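Local coordinates for protein lactose Operon Repressor (PDB 1JYE) that represses transcription of the lactose operon by binding operator DNA and releasing it when inducer binds, here seen as a dimeric variant lacking its C-terminal end, at residues A[65-70]-A[112-117]; A[82-87]-A[94-99]; A[105-110]-A[122-127]; A[146-151]-A[298-303]; A[245-250]-A[277-282]. The protein carries 1 engineered substitution. One frame throughout, in Å; residues are numbered along the deposited sequence.

Interaction 1: residues A[65-70]-A[112-117]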
# COMPACT_ATOMS: atom_id res chain seq x y z
N GLY A 65 -2.63 14.71 -16.16
CA GLY A 65 -2.43 13.28 -16.33
C GLY A 65 -1.25 12.77 -15.53
O GLY A 65 -0.25 13.47 -15.35
N VAL A 66 -1.37 11.54 -15.04
CA VAL A 66 -0.31 10.92 -14.27
C VAL A 66 0.05 9.56 -14.87
O VAL A 66 -0.81 8.70 -15.03
CB VAL A 66 -0.73 10.69 -12.80
CG1 VAL A 66 0.39 9.98 -12.04
CG2 VAL A 66 -1.05 12.02 -12.12
N ALA A 67 1.32 9.39 -15.22
CA ALA A 67 1.81 8.12 -15.74
C ALA A 67 2.52 7.55 -14.51
O ALA A 67 3.47 8.15 -14.01
CB ALA A 67 2.81 8.34 -16.88
N THR A 68 2.06 6.41 -14.01
CA THR A 68 2.66 5.89 -12.78
C THR A 68 3.04 4.42 -12.74
O THR A 68 2.47 3.59 -13.45
CB THR A 68 1.71 6.15 -11.59
OG1 THR A 68 2.29 5.64 -10.38
CG2 THR A 68 0.37 5.46 -11.83
N SER A 69 4.01 4.12 -11.88
CA SER A 69 4.45 2.75 -11.66
C SER A 69 3.24 2.11 -10.99
O SER A 69 2.35 2.81 -10.52
CB SER A 69 5.64 2.71 -10.70
OG SER A 69 6.78 3.35 -11.26
N SER A 70 3.22 0.78 -10.93
CA SER A 70 2.10 0.08 -10.32
C SER A 70 1.69 0.59 -8.94
O SER A 70 2.53 0.78 -8.06
CB SER A 70 2.41 -1.42 -10.22
OG SER A 70 1.36 -2.09 -9.55
N HIS A 112 1.39 9.07 -24.39
CA HIS A 112 0.61 9.27 -25.61
C HIS A 112 -0.89 9.16 -25.31
O HIS A 112 -1.66 10.02 -25.73
CB HIS A 112 1.01 8.23 -26.66
CG HIS A 112 0.21 8.31 -27.92
ND1 HIS A 112 -1.11 7.91 -27.99
CD2 HIS A 112 0.53 8.76 -29.16
CE1 HIS A 112 -1.57 8.10 -29.22
NE2 HIS A 112 -0.59 8.62 -29.95
N ASN A 113 -1.28 8.12 -24.59
CA ASN A 113 -2.69 7.93 -24.26
C ASN A 113 -3.23 9.06 -23.40
O ASN A 113 -4.38 9.47 -23.54
CB ASN A 113 -2.91 6.60 -23.54
CG ASN A 113 -2.52 5.40 -24.38
OD1 ASN A 113 -2.66 5.42 -25.60
ND2 ASN A 113 -2.04 4.35 -23.73
N LEU A 114 -2.40 9.57 -22.49
CA LEU A 114 -2.81 10.67 -21.62
C LEU A 114 -3.02 11.95 -22.41
O LEU A 114 -3.97 12.70 -22.17
CB LEU A 114 -1.76 10.89 -20.52
CG LEU A 114 -1.69 9.79 -19.45
CD1 LEU A 114 -0.45 9.99 -18.59
CD2 LEU A 114 -2.95 9.82 -18.60
N LEU A 115 -2.13 12.20 -23.37
CA LEU A 115 -2.23 13.40 -24.20
C LEU A 115 -3.49 13.33 -25.06
O LEU A 115 -4.08 14.36 -25.40
CB LEU A 115 -1.00 13.53 -25.10
CG LEU A 115 0.31 13.91 -24.42
CD1 LEU A 115 1.45 13.85 -25.43
CD2 LEU A 115 0.19 15.31 -23.82
N ALA A 116 -3.91 12.11 -25.40
CA ALA A 116 -5.10 11.92 -26.22
C ALA A 116 -6.36 12.29 -25.42
O ALA A 116 -7.42 12.52 -26.00
CB ALA A 116 -5.19 10.48 -26.69
N GLN A 117 -6.22 12.35 -24.10
CA GLN A 117 -7.35 12.70 -23.24
C GLN A 117 -7.37 14.21 -22.98
O GLN A 117 -8.14 14.70 -22.16
CB GLN A 117 -7.28 11.94 -21.92
CG GLN A 117 -7.46 10.43 -22.06
CD GLN A 117 -8.73 10.07 -22.79
OE1 GLN A 117 -9.80 10.63 -22.53
NE2 GLN A 117 -8.64 9.11 -23.71
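Leu114 of helix 104-115 lies against the backbone of Gly65, Val66 and Ala67 in strand 63-68, and its two methyls make the whole contact. From the CA of Leu114, CB points toward the strand. CG then sits beside the backbone N and opposite the carbonyl carbon (chi1 -71°), which directs it at the strand, and chi2 near 169° sets CD1 and CD2 over different residues. CD1 rests on the peptide joining Val66 to Ala67, 3.8 Å from Val66 C and 3.9 Å from Ala67 N. The same CD1 also touches the methyl of Ala67, with Ala67 CB 4.0 Å away. CD2 turns to the start of the segment and lies 4.2 Å from Gly65 CA. A glycine suits this place, because a beta carbon there would come tightly up to CD2.

Val66 sends its own side chain away from Leu114, to the opposite face of the sheet, against Val94 of the neighbouring strand and Ile83 of helix 74-89. Around the leucine, Val95 and Leu122 extend the apolar bed, with Ser97 beside them. The peptides beneath Leu114 are already engaged, Gly65 and Ala67 with Ile123, Val66 with Val95 and Ser97. The leucine therefore adds only undirected van der Waals contact, whose fit depends on shape and not on polar matching.

Interaction 2: residues A[82-87]-A[94-99]. Engineered in segment 82-87: Leu84 (natural residue Lys).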
# COMPACT_ATOMS: atom_id res chain seq x y z
N ALA A 82 -1.56 11.36 -2.65
CA ALA A 82 -1.32 12.76 -2.34
C ALA A 82 -1.59 13.64 -3.55
O ALA A 82 -2.09 14.76 -3.42
CB ALA A 82 0.12 12.94 -1.87
N ILE A 83 -1.25 13.14 -4.73
CA ILE A 83 -1.50 13.89 -5.96
C ILE A 83 -3.00 14.09 -6.13
O ILE A 83 -3.47 15.21 -6.39
CB ILE A 83 -0.96 13.13 -7.20
CG1 ILE A 83 0.57 13.16 -7.20
CG2 ILE A 83 -1.52 13.74 -8.48
CD1 ILE A 83 1.20 12.35 -8.31
N LEU A 84 -3.77 13.02 -5.97
CA LEU A 84 -5.22 13.10 -6.12
C LEU A 84 -5.85 14.01 -5.08
O LEU A 84 -6.79 14.74 -5.38
CB LEU A 84 -5.84 11.70 -6.03
CG LEU A 84 -5.41 10.71 -7.11
CD1 LEU A 84 -6.03 9.34 -6.83
CD2 LEU A 84 -5.82 11.22 -8.48
N SER A 85 -5.33 13.97 -3.86
CA SER A 85 -5.86 14.82 -2.80
C SER A 85 -5.64 16.30 -3.12
O SER A 85 -6.57 17.11 -3.02
CB SER A 85 -5.20 14.48 -1.46
OG SER A 85 -5.68 15.33 -0.44
N ARG A 86 -4.42 16.65 -3.50
CA ARG A 86 -4.10 18.04 -3.81
C ARG A 86 -4.81 18.52 -5.06
O ARG A 86 -5.24 19.68 -5.14
CB ARG A 86 -2.58 18.21 -3.96
CG ARG A 86 -2.13 19.66 -4.12
CD ARG A 86 -2.65 20.54 -2.99
NE ARG A 86 -2.09 21.88 -3.04
CZ ARG A 86 -2.60 22.93 -2.41
NH1 ARG A 86 -3.70 22.80 -1.67
NH2 ARG A 86 -2.02 24.12 -2.51
N ALA A 87 -4.94 17.64 -6.05
CA ALA A 87 -5.62 17.99 -7.29
C ALA A 87 -7.07 18.36 -6.97
O ALA A 87 -7.59 19.37 -7.45
CB ALA A 87 -5.59 16.82 -8.26
N VAL A 94 -8.00 14.27 -12.55
CA VAL A 94 -6.79 13.54 -12.91
C VAL A 94 -7.01 12.24 -13.67
O VAL A 94 -7.76 11.37 -13.22
CB VAL A 94 -5.98 13.20 -11.63
CG1 VAL A 94 -4.64 12.59 -12.00
CG2 VAL A 94 -5.79 14.45 -10.79
N VAL A 95 -6.35 12.12 -14.82
CA VAL A 95 -6.42 10.90 -15.61
C VAL A 95 -5.16 10.14 -15.20
O VAL A 95 -4.06 10.69 -15.22
CB VAL A 95 -6.35 11.20 -17.13
CG1 VAL A 95 -6.43 9.90 -17.92
CG2 VAL A 95 -7.49 12.13 -17.53
N VAL A 96 -5.33 8.88 -14.80
CA VAL A 96 -4.20 8.08 -14.36
C VAL A 96 -3.95 6.88 -15.26
O VAL A 96 -4.86 6.11 -15.55
CB VAL A 96 -4.41 7.56 -12.92
CG1 VAL A 96 -3.17 6.81 -12.43
CG2 VAL A 96 -4.74 8.72 -11.99
N SER A 97 -2.71 6.74 -15.72
CA SER A 97 -2.32 5.64 -16.58
C SER A 97 -1.21 4.87 -15.87
O SER A 97 -0.19 5.45 -15.50
CB SER A 97 -1.82 6.16 -17.93
OG SER A 97 -1.39 5.09 -18.76
N MET A 98 -1.41 3.57 -15.68
CA MET A 98 -0.42 2.74 -15.01
C MET A 98 0.45 2.09 -16.08
O MET A 98 -0.04 1.36 -16.94
CB MET A 98 -1.11 1.68 -14.14
CG MET A 98 -0.37 1.34 -12.86
SD MET A 98 -1.39 0.40 -11.68
CE MET A 98 -1.28 -1.22 -12.40
N VAL A 99 1.75 2.35 -16.02
CA VAL A 99 2.69 1.83 -17.01
C VAL A 99 2.84 0.31 -17.01
O VAL A 99 3.01 -0.31 -15.97
CB VAL A 99 4.08 2.47 -16.83
CG1 VAL A 99 5.04 1.96 -17.90
CG2 VAL A 99 3.95 3.98 -16.91
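Leu84 and Ala87 of helix 74-89 meet Val94 and Val96 of strand 93-98 without any flat group between them; the contact has no ring faces or edges, only methyls and methines. Leu84 is an engineered residue, a lysine in the natural sequence. Its CD2 rests over Val94 CB at 3.7 Å, 4.0 Å from both Val94 CG1 and Val94 CG2, and the two side chains cross obliquely. CG of Leu84 stands opposite its carbonyl carbon (chi1 -62°), which carries the tip to the strand although CB does not point there. CD2 also reaches Val96 CG2 more loosely, at 4.4 Å. One turn on, Ala87 CB presses on Val94 CG2 at 3.5 Å, tighter than usual van der Waals contact. Val94 is thus held on both methyl branches by the helix, while Val95 turns to the other side of the sheet.

Strand 93-98 is the outermost of its sheet within this chain, and its edge faces the dimer partner: Val94 and Val96 form backbone hydrogen bonds to the second subunit, and Leu84 packs on Leu71 of the second subunit. The variant carrying this leucine is more thermostable and binds operator less tightly. With the axes of segments 82-87 and 94-98 running at 165°, nearly antiparallel, the arrangement is that of a beta-alpha-beta unit built from strand 63-68, helix 74-89 and strand 93-98.

Interaction 3: residues A[105-110]-A[122-127]. Unlike the reference sequence in segment 105-110: Thr109 (reference Ala).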
# COMPACT_ATOMS: atom_id res chain seq x y z
N GLU A 105 9.59 2.75 -23.69
CA GLU A 105 8.53 2.67 -24.68
C GLU A 105 7.16 2.55 -24.02
O GLU A 105 6.19 3.13 -24.47
CB GLU A 105 8.75 1.49 -25.62
CG GLU A 105 10.00 1.60 -26.48
CD GLU A 105 10.06 2.91 -27.24
OE1 GLU A 105 9.03 3.30 -27.84
OE2 GLU A 105 11.13 3.55 -27.25
N ALA A 106 7.10 1.78 -22.94
CA ALA A 106 5.86 1.58 -22.21
C ALA A 106 5.41 2.91 -21.61
O ALA A 106 4.22 3.23 -21.58
CB ALA A 106 6.05 0.55 -21.10
N CYS A 107 6.37 3.70 -21.13
CA CYS A 107 6.06 4.99 -20.53
C CYS A 107 5.63 5.97 -21.62
O CYS A 107 4.72 6.77 -21.41
CB CYS A 107 7.28 5.54 -19.78
SG CYS A 107 6.89 6.92 -18.67
N LYS A 108 6.29 5.92 -22.77
CA LYS A 108 5.93 6.81 -23.87
C LYS A 108 4.50 6.53 -24.32
O LYS A 108 3.75 7.45 -24.65
CB LYS A 108 6.89 6.61 -25.05
CG LYS A 108 8.29 7.13 -24.79
CD LYS A 108 9.21 6.82 -25.96
CE LYS A 108 10.57 7.46 -25.77
NZ LYS A 108 10.45 8.94 -25.71
N THR A 109 4.12 5.26 -24.33
CA THR A 109 2.77 4.88 -24.73
C THR A 109 1.76 5.47 -23.74
O THR A 109 0.72 5.99 -24.14
CB THR A 109 2.62 3.35 -24.77
OG1 THR A 109 3.45 2.82 -25.81
CG2 THR A 109 1.17 2.95 -25.04
N ALA A 110 2.08 5.38 -22.45
CA ALA A 110 1.20 5.91 -21.42
C ALA A 110 1.02 7.41 -21.63
O ALA A 110 -0.10 7.93 -21.57
CB ALA A 110 1.78 5.64 -20.04
N LEU A 122 1.43 16.95 -17.17
CA LEU A 122 1.76 15.56 -16.90
C LEU A 122 2.72 15.36 -15.73
O LEU A 122 3.71 16.06 -15.61
CB LEU A 122 2.39 14.92 -18.14
CG LEU A 122 1.52 14.81 -19.39
CD1 LEU A 122 2.41 14.55 -20.61
CD2 LEU A 122 0.51 13.69 -19.21
N ILE A 123 2.40 14.39 -14.87
CA ILE A 123 3.28 14.04 -13.77
C ILE A 123 3.74 12.62 -14.09
O ILE A 123 2.93 11.71 -14.23
CB ILE A 123 2.55 14.07 -12.41
CG1 ILE A 123 2.11 15.50 -12.10
CG2 ILE A 123 3.48 13.56 -11.32
CD1 ILE A 123 1.34 15.66 -10.79
N ILE A 124 5.05 12.45 -14.24
CA ILE A 124 5.62 11.15 -14.56
C ILE A 124 6.19 10.51 -13.30
O ILE A 124 7.30 10.84 -12.86
CB ILE A 124 6.75 11.28 -15.62
CG1 ILE A 124 6.26 12.13 -16.80
CG2 ILE A 124 7.18 9.90 -16.10
CD1 ILE A 124 5.09 11.54 -17.56
N ASN A 125 5.42 9.59 -12.72
CA ASN A 125 5.80 8.89 -11.50
C ASN A 125 6.26 7.48 -11.87
O ASN A 125 5.69 6.49 -11.42
CB ASN A 125 4.59 8.85 -10.56
CG ASN A 125 4.92 8.28 -9.20
OD1 ASN A 125 5.92 8.66 -8.59
ND2 ASN A 125 4.08 7.38 -8.71
N TYR A 126 7.30 7.42 -12.69
CA TYR A 126 7.84 6.16 -13.20
C TYR A 126 9.36 6.29 -13.29
O TYR A 126 9.87 7.30 -13.74
CB TYR A 126 7.24 5.90 -14.58
CG TYR A 126 7.59 4.57 -15.19
CD1 TYR A 126 6.93 3.41 -14.80
CD2 TYR A 126 8.58 4.47 -16.16
CE1 TYR A 126 7.26 2.17 -15.36
CE2 TYR A 126 8.92 3.25 -16.72
CZ TYR A 126 8.26 2.10 -16.32
OH TYR A 126 8.59 0.89 -16.87
N PRO A 127 10.11 5.25 -12.86
CA PRO A 127 11.58 5.31 -12.90
C PRO A 127 12.18 5.36 -14.30
O PRO A 127 11.96 4.47 -15.12
CB PRO A 127 11.99 4.05 -12.13
CG PRO A 127 10.90 3.09 -12.50
CD PRO A 127 9.65 3.93 -12.38
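Within the crossover that carries the chain from strand 93-98 to strand 122-125, Cys107 of helix 104-115 makes a sulfur-aromatic contact with Tyr126 and packs on Ile124. The thiol approaches the phenol ring obliquely: Cys107 SG lies 4.7 Å from the centroid of the Tyr126 ring, 46° off the ring normal. Its nearest ring atom is Tyr126 CD2, at 3.9 Å, and Cys107 CB is almost as near to that same CD2, at 4.0 Å. With SG trans to the backbone N (chi1 -166°), the sulfur also reaches Ile124 CG2 at 3.9 Å and so touches both residues. Strands 93-98 and 122-125 run parallel with strand 63-68 between them, so this helix belongs to a beta-alpha-beta crossover that passes over one strand of an alpha/beta sheet. The Tyr126 ring takes the side toward the helix because its CG likewise lies trans to N (chi1 -175°). On the face turned from the sulfur, Pro127 CD stands 3.5 Å above the plane of the Tyr126 ring, offset toward its rim. Val99 and Ser69 also touch the tyrosine. Beyond the sulfur, Cys107 packs on Val136 of helix 130-139.

Interaction 4: residues A[146-151]-A[298-303]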
# COMPACT_ATOMS: atom_id res chain seq x y z
N LEU A 146 6.39 16.90 -15.35
CA LEU A 146 7.16 16.89 -14.12
C LEU A 146 7.48 15.44 -13.74
O LEU A 146 6.57 14.61 -13.64
CB LEU A 146 6.36 17.56 -13.01
CG LEU A 146 7.00 17.74 -11.63
CD1 LEU A 146 8.19 18.69 -11.73
CD2 LEU A 146 5.96 18.29 -10.68
N PHE A 147 8.76 15.14 -13.54
CA PHE A 147 9.19 13.78 -13.21
C PHE A 147 9.47 13.60 -11.72
O PHE A 147 10.12 14.44 -11.10
CB PHE A 147 10.45 13.42 -14.01
CG PHE A 147 10.25 13.40 -15.50
CD1 PHE A 147 10.09 14.59 -16.21
CD2 PHE A 147 10.21 12.20 -16.19
CE1 PHE A 147 9.90 14.57 -17.60
CE2 PHE A 147 10.02 12.17 -17.58
CZ PHE A 147 9.86 13.36 -18.28
N LEU A 148 9.00 12.48 -11.16
CA LEU A 148 9.18 12.21 -9.74
C LEU A 148 10.09 11.02 -9.43
O LEU A 148 10.35 10.73 -8.26
CB LEU A 148 7.82 11.99 -9.08
CG LEU A 148 6.76 13.06 -9.31
CD1 LEU A 148 5.49 12.72 -8.52
CD2 LEU A 148 7.31 14.43 -8.89
N ASP A 149 10.59 10.33 -10.45
CA ASP A 149 11.45 9.17 -10.23
C ASP A 149 12.58 9.16 -11.25
O ASP A 149 12.60 8.35 -12.18
CB ASP A 149 10.65 7.87 -10.34
CG ASP A 149 11.36 6.69 -9.69
OD1 ASP A 149 12.56 6.81 -9.36
OD2 ASP A 149 10.70 5.64 -9.52
N VAL A 150 13.52 10.08 -11.06
CA VAL A 150 14.67 10.23 -11.95
C VAL A 150 15.87 10.68 -11.12
O VAL A 150 15.77 10.85 -9.91
CB VAL A 150 14.40 11.33 -13.01
CG1 VAL A 150 13.31 10.88 -13.96
CG2 VAL A 150 13.98 12.63 -12.32
N SER A 151 17.00 10.85 -11.79
CA SER A 151 18.20 11.35 -11.13
C SER A 151 18.02 12.86 -11.11
O SER A 151 17.38 13.41 -12.00
CB SER A 151 19.44 11.00 -11.94
OG SER A 151 20.55 11.78 -11.51
N GLN A 298 1.81 16.10 -3.02
CA GLN A 298 1.18 17.40 -2.88
C GLN A 298 1.98 18.46 -3.65
O GLN A 298 1.42 19.22 -4.45
CB GLN A 298 1.13 17.79 -1.40
CG GLN A 298 0.47 19.12 -1.10
CD GLN A 298 0.64 19.53 0.35
OE1 GLN A 298 1.71 20.01 0.74
NE2 GLN A 298 -0.39 19.32 1.15
N THR A 299 3.28 18.49 -3.41
CA THR A 299 4.14 19.47 -4.06
C THR A 299 4.15 19.32 -5.58
O THR A 299 4.20 20.32 -6.30
CB THR A 299 5.59 19.37 -3.52
OG1 THR A 299 5.56 19.49 -2.09
CG2 THR A 299 6.45 20.50 -4.09
N SER A 300 4.08 18.09 -6.08
CA SER A 300 4.10 17.87 -7.53
C SER A 300 2.91 18.53 -8.22
O SER A 300 3.04 19.03 -9.35
CB SER A 300 4.13 16.37 -7.86
OG SER A 300 2.89 15.73 -7.57
N VAL A 301 1.76 18.54 -7.57
CA VAL A 301 0.58 19.16 -8.16
C VAL A 301 0.75 20.67 -8.20
O VAL A 301 0.51 21.30 -9.23
CB VAL A 301 -0.70 18.79 -7.38
CG1 VAL A 301 -1.90 19.53 -7.97
CG2 VAL A 301 -0.94 17.29 -7.45
N ASP A 302 1.16 21.25 -7.07
CA ASP A 302 1.37 22.69 -7.02
C ASP A 302 2.38 23.10 -8.08
O ASP A 302 2.19 24.08 -8.80
CB ASP A 302 1.90 23.12 -5.64
CG ASP A 302 0.97 22.72 -4.50
OD1 ASP A 302 -0.26 22.72 -4.71
OD2 ASP A 302 1.48 22.43 -3.40
N ARG A 303 3.47 22.34 -8.18
CA ARG A 303 4.53 22.62 -9.15
C ARG A 303 4.05 22.52 -10.60
O ARG A 303 4.35 23.39 -11.41
CB ARG A 303 5.70 21.65 -8.93
CG ARG A 303 6.96 21.96 -9.74
CD ARG A 303 7.55 23.32 -9.36
NE ARG A 303 7.56 23.50 -7.91
CZ ARG A 303 8.34 22.85 -7.06
NH1 ARG A 303 8.25 23.09 -5.76
NH2 ARG A 303 9.24 21.97 -7.50
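Arg303 and Ser300, the residues of helix 293-308 that meet Leu146, sit in regular helix, where Arg303 N donates to Thr299 O at 2.9 Å; the hydroxyl of Ser300 is bonded to Gly297 O. That hydroxyl is set between backbone N and carbonyl carbon (chi1 71°), folded back along the helix, and Ser300 CB is left to face two leucines. Leu148 CD2 and Leu146 CD2 each lie 3.9 Å from Ser300 CB. Leu146 CD2 also presses on the helix backbone, with Ser300 O only 3.3 Å away, and touches Arg303 CB at 3.8 Å. Its other methyl reaches along the arginine, Leu146 CD1 being 4.0 Å from Arg303 CG. The two side chains run at about a right angle to each other.

In Arg303, chi1 near -172° sets CG against Leu146, and the bends at chi2 and chi3 then carry the guanidinium away, its NH1 to Gln317 OE1. Ile159 touches both Leu146 and Arg303, and Ile79 packs on Leu148. Residues far apart in sequence meet here: helix 293-308 closes over the outermost strand, 145-147, of the parallel sheet after the chain has built the other lobe and returned. With Ser300 OG and Arg303 NH1 bonded to other partners, the contact rests on methyls against methylenes and against a helix carbonyl, packing without directional bonds that depends on shape.

Interaction 5: residues A[245-250]-A[277-282]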
# COMPACT_ATOMS: atom_id res chain seq x y z
N ALA A 245 16.96 -1.61 1.11
CA ALA A 245 16.38 -0.62 0.21
C ALA A 245 14.99 -0.07 0.50
O ALA A 245 14.64 1.00 0.01
CB ALA A 245 16.46 -1.13 -1.24
N ASN A 246 14.18 -0.81 1.25
CA ASN A 246 12.88 -0.28 1.64
C ASN A 246 12.36 -1.03 2.85
O ASN A 246 12.92 -2.06 3.23
CB ASN A 246 11.88 -0.26 0.45
CG ASN A 246 11.23 -1.61 0.16
OD1 ASN A 246 11.71 -2.65 0.58
ND2 ASN A 246 10.14 -1.57 -0.60
N ASP A 247 11.33 -0.50 3.49
CA ASP A 247 10.82 -1.12 4.70
C ASP A 247 10.23 -2.51 4.50
O ASP A 247 10.39 -3.36 5.37
CB ASP A 247 9.79 -0.19 5.36
CG ASP A 247 10.42 1.09 5.89
OD1 ASP A 247 11.67 1.13 6.03
OD2 ASP A 247 9.68 2.04 6.18
N GLN A 248 9.57 -2.74 3.38
CA GLN A 248 8.99 -4.06 3.15
C GLN A 248 10.08 -5.12 3.00
O GLN A 248 9.95 -6.21 3.55
CB GLN A 248 8.08 -4.03 1.93
CG GLN A 248 6.76 -3.32 2.21
CD GLN A 248 6.05 -2.91 0.95
OE1 GLN A 248 6.47 -1.98 0.26
NE2 GLN A 248 4.96 -3.60 0.63
N MET A 249 11.14 -4.82 2.26
CA MET A 249 12.20 -5.81 2.14
C MET A 249 12.86 -5.97 3.51
O MET A 249 13.32 -7.06 3.85
CB MET A 249 13.25 -5.38 1.10
CG MET A 249 12.72 -5.42 -0.32
SD MET A 249 14.04 -5.31 -1.54
CE MET A 249 14.51 -3.64 -1.35
N ALA A 250 12.89 -4.90 4.29
CA ALA A 250 13.49 -4.97 5.63
C ALA A 250 12.67 -5.91 6.50
O ALA A 250 13.22 -6.64 7.32
CB ALA A 250 13.56 -3.58 6.26
N GLU A 277 3.89 3.56 7.23
CA GLU A 277 3.05 3.58 8.42
C GLU A 277 3.24 2.30 9.21
O GLU A 277 3.36 2.32 10.44
CB GLU A 277 1.59 3.76 8.01
CG GLU A 277 1.37 4.99 7.14
CD GLU A 277 0.04 4.95 6.40
OE1 GLU A 277 -1.01 4.91 7.07
OE2 GLU A 277 0.06 4.97 5.15
N ASP A 278 3.30 1.17 8.51
CA ASP A 278 3.47 -0.13 9.15
C ASP A 278 4.81 -0.30 9.88
O ASP A 278 4.88 -1.03 10.87
CB ASP A 278 3.38 -1.27 8.12
CG ASP A 278 1.98 -1.43 7.54
OD1 ASP A 278 1.85 -2.23 6.59
OD2 ASP A 278 1.04 -0.77 8.02
N SER A 279 5.86 0.36 9.40
CA SER A 279 7.18 0.19 10.00
C SER A 279 7.27 0.45 11.50
O SER A 279 8.11 -0.13 12.18
CB SER A 279 8.22 1.05 9.26
OG SER A 279 8.03 2.43 9.48
N SER A 280 6.41 1.32 12.02
CA SER A 280 6.43 1.62 13.45
C SER A 280 5.92 0.44 14.26
O SER A 280 6.08 0.40 15.48
CB SER A 280 5.57 2.85 13.73
OG SER A 280 4.21 2.60 13.39
N CYS A 281 5.29 -0.52 13.59
CA CYS A 281 4.75 -1.68 14.29
C CYS A 281 5.39 -3.01 13.91
O CYS A 281 4.84 -4.08 14.18
CB CYS A 281 3.23 -1.75 14.12
SG CYS A 281 2.39 -0.47 15.07
N TYR A 282 6.55 -2.96 13.25
CA TYR A 282 7.24 -4.19 12.92
C TYR A 282 7.76 -4.70 14.25
O TYR A 282 7.75 -3.97 15.25
CB TYR A 282 8.42 -3.93 11.97
CG TYR A 282 8.02 -3.69 10.53
CD1 TYR A 282 6.70 -3.80 10.11
CD2 TYR A 282 8.99 -3.38 9.57
CE1 TYR A 282 6.35 -3.62 8.78
CE2 TYR A 282 8.65 -3.20 8.24
CZ TYR A 282 7.33 -3.32 7.85
OH TYR A 282 7.00 -3.16 6.52
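Tyr282 meets Asp247 at its ring edge: Asp247 O lies near the ring plane, 3.4 Å from Tyr282 CE2. The phenol oxygen reaches over the next residue, Tyr282 OH being 4.0 Å from Gln248 CA. CG of Tyr282 stands opposite its carbonyl carbon (chi1 -76°), which places the ring toward Asp247. Beside it Asp247 OD2 comes 3.5 Å from Ser279 CB, in van der Waals packing. One face of the ring is covered by Ser279 itself, whose CA stands 3.8 Å above the centre of the Tyr282 ring. Replacing Tyr282 by alanine is likely to open a gap beside Asp247 O and leave Ser279 CA without the ring it packs on.

Asp247 opens helix 247-259, and Asn246 is its N-cap: Met249 N donates to Asn246 OD1 at 2.8 Å, with an angle of 160° at the hydrogen. The loop packed on this turn follows strand 269-271 in the periplasmic binding protein-like domain. The carboxylate of Asp247 is positioned by Thr288 OG1 on OD1 and by Thr276 N on OD2, and Ser279 OG by Thr276 O and Arg326 NH1. Farther out, Gln248 NE2 bonds to Asp278 OD2 of the second subunit, and Asp278 reciprocates with Gln248 of that subunit.

Interactions 1 to 4 share one parallel sheet, while interaction 5 lies in the other lobe, its centre about 24 to 30 Å from theirs. All five are buried contacts. Interactions 1 and 3 both use helix 104-115, under one face of the sheet; interactions 2 and 4 lie on the opposite face, where the Arg86–Asp302 salt bridge joins helices 74-89 and 293-308. Main-chain bonds between neighbouring strands tie 1 to 2, 1 to 3 and 3 to 4. The first four contacts are largely apolar, with a thiol and a ring in interaction 3; interaction 5 alone brings a carboxylate and a helix cap into play. Interactions 2 and 5 border the second subunit more than interaction 1.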